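Local coordinates for protein DNA polymerase (Pyrobaculum calidifontis, PDB 5MDN) that probably extends DNA from deoxyribonucleoside triphosphates, releasing diphosphate, as a family B DNA polymerase with an RNase H-like exonuclease domain, at residues P185-L189 and R206-V211; V191-R197 and F218-F222. Residue numbers count along the deposited sequence, not the author numbering.

Both contacts pair strand 186-193 and its flanking residues, in the mixed sheet of the exonuclease domain, with helix 209-222 and the loop leading into it. Residues 185-189 meet the start of the helix in contact 1, and residues 191-197 meet its last turn in contact 2; the segments alternate along the chain and the contact centres lie about 19 Å apart. The side chain of Leu189 is about 7 Å from those of the metal-binding residues Asp169 and Asp236, that of Val191 about 8 Å and 10 Å respectively. The model has no metal bound to this chain at those aspartates; the Leu189 side chain lies about 9 Å from a bound magnesium ion.

Contact 1 of 2, residues P185-L189 and R206-V211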
loop_
_atom_site.group_PDB
_atom_site.type_symbol
_atom_site.label_atom_id
_atom_site.label_comp_id
_atom_site.label_asym_id
_atom_site.label_seq_id
_atom_site.Cartn_x
_atom_site.Cartn_y
_atom_site.Cartn_z
ATOM N N PRO A 185 24.809 5.935 16.018
ATOM C CA PRO A 185 25.367 5.544 14.721
ATOM C C PRO A 185 24.634 4.376 14.072
ATOM O O PRO A 185 23.971 3.570 14.727
ATOM C CB PRO A 185 26.800 5.139 15.086
ATOM C CG PRO A 185 26.663 4.570 16.456
ATOM C CD PRO A 185 25.606 5.409 17.140
ATOM N N VAL A 186 24.775 4.303 12.748
ATOM C CA VAL A 186 24.307 3.150 11.982
ATOM C C VAL A 186 25.273 1.995 12.233
ATOM O O VAL A 186 26.410 2.008 11.755
ATOM C CB VAL A 186 24.196 3.470 10.487
ATOM C CG1 VAL A 186 23.872 2.213 9.691
ATOM C CG2 VAL A 186 23.138 4.538 10.249
ATOM N N VAL A 187 24.821 0.996 12.990
ATOM C CA VAL A 187 25.717 -0.050 13.477
ATOM C C VAL A 187 26.045 -1.052 12.373
ATOM O O VAL A 187 27.211 -1.407 12.165
ATOM C CB VAL A 187 25.100 -0.733 14.715
ATOM C CG1 VAL A 187 25.298 -2.241 14.677
ATOM C CG2 VAL A 187 25.692 -0.145 15.992
ATOM N N MET A 188 25.030 -1.520 11.646
ATOM C CA MET A 188 25.231 -2.490 10.580
ATOM C C MET A 188 24.346 -2.138 9.395
ATOM O O MET A 188 23.263 -1.569 9.554
ATOM C CB MET A 188 24.921 -3.921 11.046
ATOM C CG MET A 188 26.080 -4.642 11.716
ATOM S SD MET A 188 25.630 -6.326 12.182
ATOM C CE MET A 188 27.237 -7.018 12.564
ATOM N N LEU A 189 24.824 -2.479 8.201
ATOM C CA LEU A 189 24.052 -2.278 6.977
ATOM C C LEU A 189 24.423 -3.394 6.010
ATOM O O LEU A 189 25.559 -3.441 5.528
ATOM C CB LEU A 189 24.330 -0.904 6.368
ATOM C CG LEU A 189 23.430 -0.397 5.237
ATOM C CD1 LEU A 189 23.420 1.125 5.219
ATOM C CD2 LEU A 189 23.867 -0.934 3.884
ATOM N N ARG A 206 31.005 2.774 17.661
ATOM C CA ARG A 206 30.288 4.060 17.704
ATOM C C ARG A 206 30.687 5.044 16.609
ATOM O O ARG A 206 30.303 6.217 16.699
ATOM C CB ARG A 206 30.424 4.775 19.055
ATOM C CG ARG A 206 30.116 3.889 20.241
ATOM C CD ARG A 206 28.650 3.525 20.275
ATOM N NE ARG A 206 27.885 4.543 20.982
ATOM C CZ ARG A 206 27.517 4.433 22.253
ATOM N NH1 ARG A 206 27.835 3.341 22.935
ATOM N NH2 ARG A 206 26.829 5.404 22.837
ATOM N N ASP A 207 31.434 4.629 15.587
ATOM C CA ASP A 207 31.778 5.503 14.469
ATOM C C ASP A 207 31.368 4.814 13.175
ATOM O O ASP A 207 31.846 3.714 12.879
ATOM C CB ASP A 207 33.269 5.844 14.445
ATOM C CG ASP A 207 33.637 6.754 13.282
ATOM O OD1 ASP A 207 33.257 7.946 13.318
ATOM O OD2 ASP A 207 34.308 6.283 12.336
ATOM N N ASP A 208 30.521 5.475 12.389
ATOM C CA ASP A 208 29.834 4.846 11.271
ATOM C C ASP A 208 30.121 5.571 9.960
ATOM O O ASP A 208 29.249 5.703 9.097
ATOM C CB ASP A 208 28.334 4.773 11.530
ATOM C CG ASP A 208 27.754 6.096 11.964
ATOM O OD1 ASP A 208 28.442 6.831 12.706
ATOM O OD2 ASP A 208 26.607 6.398 11.571
ATOM N N ARG A 209 31.349 6.068 9.802
ATOM C CA ARG A 209 31.747 6.644 8.521
ATOM C C ARG A 209 32.028 5.560 7.489
ATOM O O ARG A 209 31.676 5.713 6.314
ATOM C CB ARG A 209 32.986 7.522 8.690
ATOM C CG ARG A 209 32.813 8.735 9.582
ATOM C CD ARG A 209 34.130 9.490 9.709
ATOM N NE ARG A 209 33.977 10.821 10.289
ATOM C CZ ARG A 209 33.802 11.929 9.576
ATOM N NH1 ARG A 209 33.760 11.870 8.251
ATOM N NH2 ARG A 209 33.677 13.100 10.188
ATOM N N ARG A 210 32.674 4.468 7.910
ATOM C CA ARG A 210 33.016 3.388 6.988
ATOM C C ARG A 210 31.787 2.751 6.348
ATOM O O ARG A 210 31.859 2.292 5.202
ATOM C CB ARG A 210 33.832 2.315 7.713
ATOM C CG ARG A 210 33.182 1.778 8.986
ATOM C CD ARG A 210 34.143 0.898 9.786
ATOM N NE ARG A 210 34.410 -0.370 9.102
ATOM C CZ ARG A 210 35.287 -1.280 9.515
ATOM N NH1 ARG A 210 36.000 -1.072 10.614
ATOM N NH2 ARG A 210 35.455 -2.399 8.819
ATOM N N VAL A 211 30.658 2.704 7.062
ATOM C CA VAL A 211 29.494 1.974 6.567
ATOM C C VAL A 211 28.707 2.810 5.562
ATOM O O VAL A 211 28.304 2.311 4.505
ATOM C CB VAL A 211 28.614 1.509 7.743
ATOM C CG1 VAL A 211 28.336 2.653 8.700
ATOM C CG2 VAL A 211 27.308 0.927 7.229
#
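The helix that follows the first three antiparallel strands of the RNase H-like exonuclease domain begins here, packed against the start of the middle one, strand 186-193. Arg206, in a positive-phi conformation (79°), passes Pro185 at the strand's entrance: its CA lies 3.9 Å from CG of Pro185, although its own CA-to-CB bond points away. Two residues on, Asp208 occupies the N-cap position of helix 209-222, yet its carboxylate makes no capping bond. Instead the p rotamer (chi1 50°) directs OD2 across to the backbone N of Val186, a hydrogen bond of 3.0 Å with an N-H...O angle of 163°. OD1 meanwhile sits 3.4 Å from CB of Pro185, and the charge is met by a salt bridge from OD2 to Arg243 of helix 232-247. The strand is thus tied to the helix start just before its classic beta bulge, in which Val187 and Met188 both face Glu171 of the neighbouring strand 165-172, with their own CA-to-CB bonds pointing away from this contact. In the first turn of the helix, Val211 points back toward the strand and adds apolar packing against Val186 and Leu189, while Phe201 of strand 198-202 also touches its side chain. Val211 CG1 lies 3.7 Å from Val186 O; Val211 CG2 is 4.4 Å from Val186 CG1 and packs against Leu189 CB at 3.6 Å.

Contact 2 of 2, residues V191-R197 and F218-F222; sequences VKTSDGR and FVKEF
This is a largely apolar strand-to-helix contact in the exonuclease domain, where two phenylalanines from the last turn of helix 209-222 lie against the end of strand 186-193 and the turn after it. Strand 191-193, extended, runs nearly parallel to helix 218-222 (9°), the axes 11.2 Å apart at closest. CA atoms are 8.6 Å apart for Val191 and Phe218, 8.5 Å for Thr193 and Phe222. Both phenylalanines adopt chi1 t, with Phe222 N bonded to Phe218 O at 2.7 Å. Val191 CG2 makes a CH-pi contact over the Phe218 face, 3.9 Å from the centroid; Thr193 CG2 meets that ring's edge at CE2, 3.6 Å away. Thr193 CB lies over the Phe222 face, 4.3 Å from the centroid. In this RNase H-like domain the helix packs on the mixed sheet, here at a beta-hairpin: Thr193 N donates to Arg197 O (3.0 Å), closing the turn between antiparallel strands 186-193 and 198-202. An ST motif holds the turn, Thr193 OG1 (chi1 p) accepting from Gly196 N at 3.2 Å and Arg197 N at 2.9 Å; at Gly196 (phi/psi 132/3) a CB would jam against Asp195 O. Arg197 (chi1 m) sets CD 4.2 Å from Phe218 CZ and NH2 3.9 Å from Phe222 CD1, which lies over one guanidinium face. Arg197 NH2 also salt-bridges Asp195 OD2 (3.5 Å), itself 3.4 Å from Phe222 CE1.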
loop_
_atom_site.group_PDB
_atom_site.type_symbol
_atom_site.label_atom_id
_atom_site.label_comp_id
_atom_site.label_asym_id
_atom_site.label_seq_id
_atom_site.Cartn_x
_atom_site.Cartn_y
_atom_site.Cartn_z
ATOM N N VAL A 191 23.632 -5.548 2.358
ATOM C CA VAL A 191 23.096 -5.424 1.011
ATOM C C VAL A 191 23.099 -6.801 0.363
ATOM O O VAL A 191 24.000 -7.613 0.607
ATOM C CB VAL A 191 23.895 -4.415 0.155
ATOM C CG1 VAL A 191 23.830 -3.022 0.763
ATOM C CG2 VAL A 191 25.347 -4.861 0.005
ATOM N N LYS A 192 22.075 -7.074 -0.443
ATOM C CA LYS A 192 21.999 -8.297 -1.227
ATOM C C LYS A 192 21.487 -7.939 -2.613
ATOM O O LYS A 192 20.665 -7.032 -2.769
ATOM C CB LYS A 192 21.096 -9.346 -0.562
ATOM C CG LYS A 192 21.177 -10.728 -1.196
ATOM C CD LYS A 192 20.389 -11.759 -0.403
ATOM C CE LYS A 192 20.255 -13.064 -1.175
ATOM N NZ LYS A 192 21.546 -13.798 -1.270
ATOM N N THR A 193 21.974 -8.661 -3.618
ATOM C CA THR A 193 21.827 -8.254 -5.006
ATOM C C THR A 193 21.270 -9.404 -5.832
ATOM O O THR A 193 21.382 -10.576 -5.465
ATOM C CB THR A 193 23.164 -7.800 -5.619
ATOM O OG1 THR A 193 23.970 -8.946 -5.918
ATOM C CG2 THR A 193 23.922 -6.896 -4.661
ATOM N N SER A 194 20.660 -9.045 -6.961
ATOM C CA SER A 194 20.119 -10.057 -7.860
ATOM C C SER A 194 21.223 -10.867 -8.529
ATOM O O SER A 194 20.985 -12.010 -8.936
ATOM C CB SER A 194 19.229 -9.397 -8.914
ATOM O OG SER A 194 19.902 -8.328 -9.554
ATOM N N ASP A 195 22.419 -10.291 -8.675
ATOM C CA ASP A 195 23.568 -11.067 -9.134
ATOM C C ASP A 195 23.829 -12.256 -8.218
ATOM O O ASP A 195 24.064 -13.377 -8.684
ATOM C CB ASP A 195 24.809 -10.175 -9.220
ATOM C CG ASP A 195 24.796 -9.267 -10.433
ATOM O OD1 ASP A 195 23.896 -9.422 -11.287
ATOM O OD2 ASP A 195 25.690 -8.400 -10.530
ATOM N N GLY A 196 23.787 -12.028 -6.906
ATOM C CA GLY A 196 24.130 -13.059 -5.948
ATOM C C GLY A 196 25.087 -12.572 -4.880
ATOM O O GLY A 196 25.521 -13.352 -4.025
ATOM N N ARG A 197 25.432 -11.288 -4.921
ATOM C CA ARG A 197 26.357 -10.723 -3.951
ATOM C C ARG A 197 25.653 -10.426 -2.632
ATOM O O ARG A 197 24.466 -10.083 -2.595
ATOM C CB ARG A 197 26.988 -9.431 -4.478
ATOM C CG ARG A 197 27.681 -9.539 -5.827
ATOM C CD ARG A 197 28.297 -8.194 -6.189
ATOM N NE ARG A 197 28.256 -7.906 -7.618
ATOM C CZ ARG A 197 28.539 -6.717 -8.142
ATOM N NH1 ARG A 197 28.885 -5.708 -7.354
ATOM N NH2 ARG A 197 28.480 -6.537 -9.455
ATOM N N PHE A 218 28.994 0.965 -2.858
ATOM C CA PHE A 218 28.435 -0.267 -3.409
ATOM C C PHE A 218 27.300 0.028 -4.386
ATOM O O PHE A 218 27.214 -0.599 -5.448
ATOM C CB PHE A 218 27.953 -1.185 -2.286
ATOM C CG PHE A 218 27.624 -2.579 -2.749
ATOM C CD1 PHE A 218 28.601 -3.562 -2.772
ATOM C CD2 PHE A 218 26.345 -2.907 -3.167
ATOM C CE1 PHE A 218 28.308 -4.843 -3.198
ATOM C CE2 PHE A 218 26.046 -4.186 -3.595
ATOM C CZ PHE A 218 27.028 -5.156 -3.611
ATOM N N VAL A 219 26.409 0.960 -4.034
ATOM C CA VAL A 219 25.314 1.318 -4.932
ATOM C C VAL A 219 25.860 1.861 -6.246
ATOM O O VAL A 219 25.383 1.503 -7.330
ATOM C CB VAL A 219 24.368 2.324 -4.247
ATOM C CG1 VAL A 219 23.327 2.838 -5.233
ATOM C CG2 VAL A 219 23.694 1.684 -3.044
ATOM N N LYS A 220 26.874 2.724 -6.172
ATOM C CA LYS A 220 27.497 3.237 -7.387
ATOM C C LYS A 220 28.237 2.134 -8.136
ATOM O O LYS A 220 28.282 2.142 -9.373
ATOM C CB LYS A 220 28.450 4.382 -7.041
ATOM C CG LYS A 220 27.777 5.595 -6.417
ATOM C CD LYS A 220 28.756 6.751 -6.284
ATOM C CE LYS A 220 29.908 6.393 -5.362
ATOM N NZ LYS A 220 30.798 7.559 -5.108
ATOM N N GLU A 221 28.814 1.183 -7.403
ATOM C CA GLU A 221 29.574 0.102 -8.024
ATOM C C GLU A 221 28.638 -0.859 -8.751
ATOM O O GLU A 221 28.874 -1.221 -9.910
ATOM C CB GLU A 221 30.377 -0.635 -6.945
ATOM C CG GLU A 221 31.395 -1.658 -7.428
ATOM C CD GLU A 221 32.522 -1.001 -8.204
ATOM O OE1 GLU A 221 32.831 0.173 -7.900
ATOM O OE2 GLU A 221 33.098 -1.649 -9.104
ATOM N N PHE A 222 27.561 -1.276 -8.079
ATOM C CA PHE A 222 26.605 -2.220 -8.650
ATOM C C PHE A 222 25.676 -1.558 -9.666
ATOM O O PHE A 222 25.293 -2.189 -10.658
ATOM C CB PHE A 222 25.798 -2.872 -7.526
ATOM C CG PHE A 222 24.711 -3.793 -8.002
ATOM C CD1 PHE A 222 24.993 -4.841 -8.862
ATOM C CD2 PHE A 222 23.405 -3.617 -7.574
ATOM C CE1 PHE A 222 23.991 -5.690 -9.294
ATOM C CE2 PHE A 222 22.402 -4.461 -8.003
ATOM C CZ PHE A 222 22.694 -5.499 -8.862
#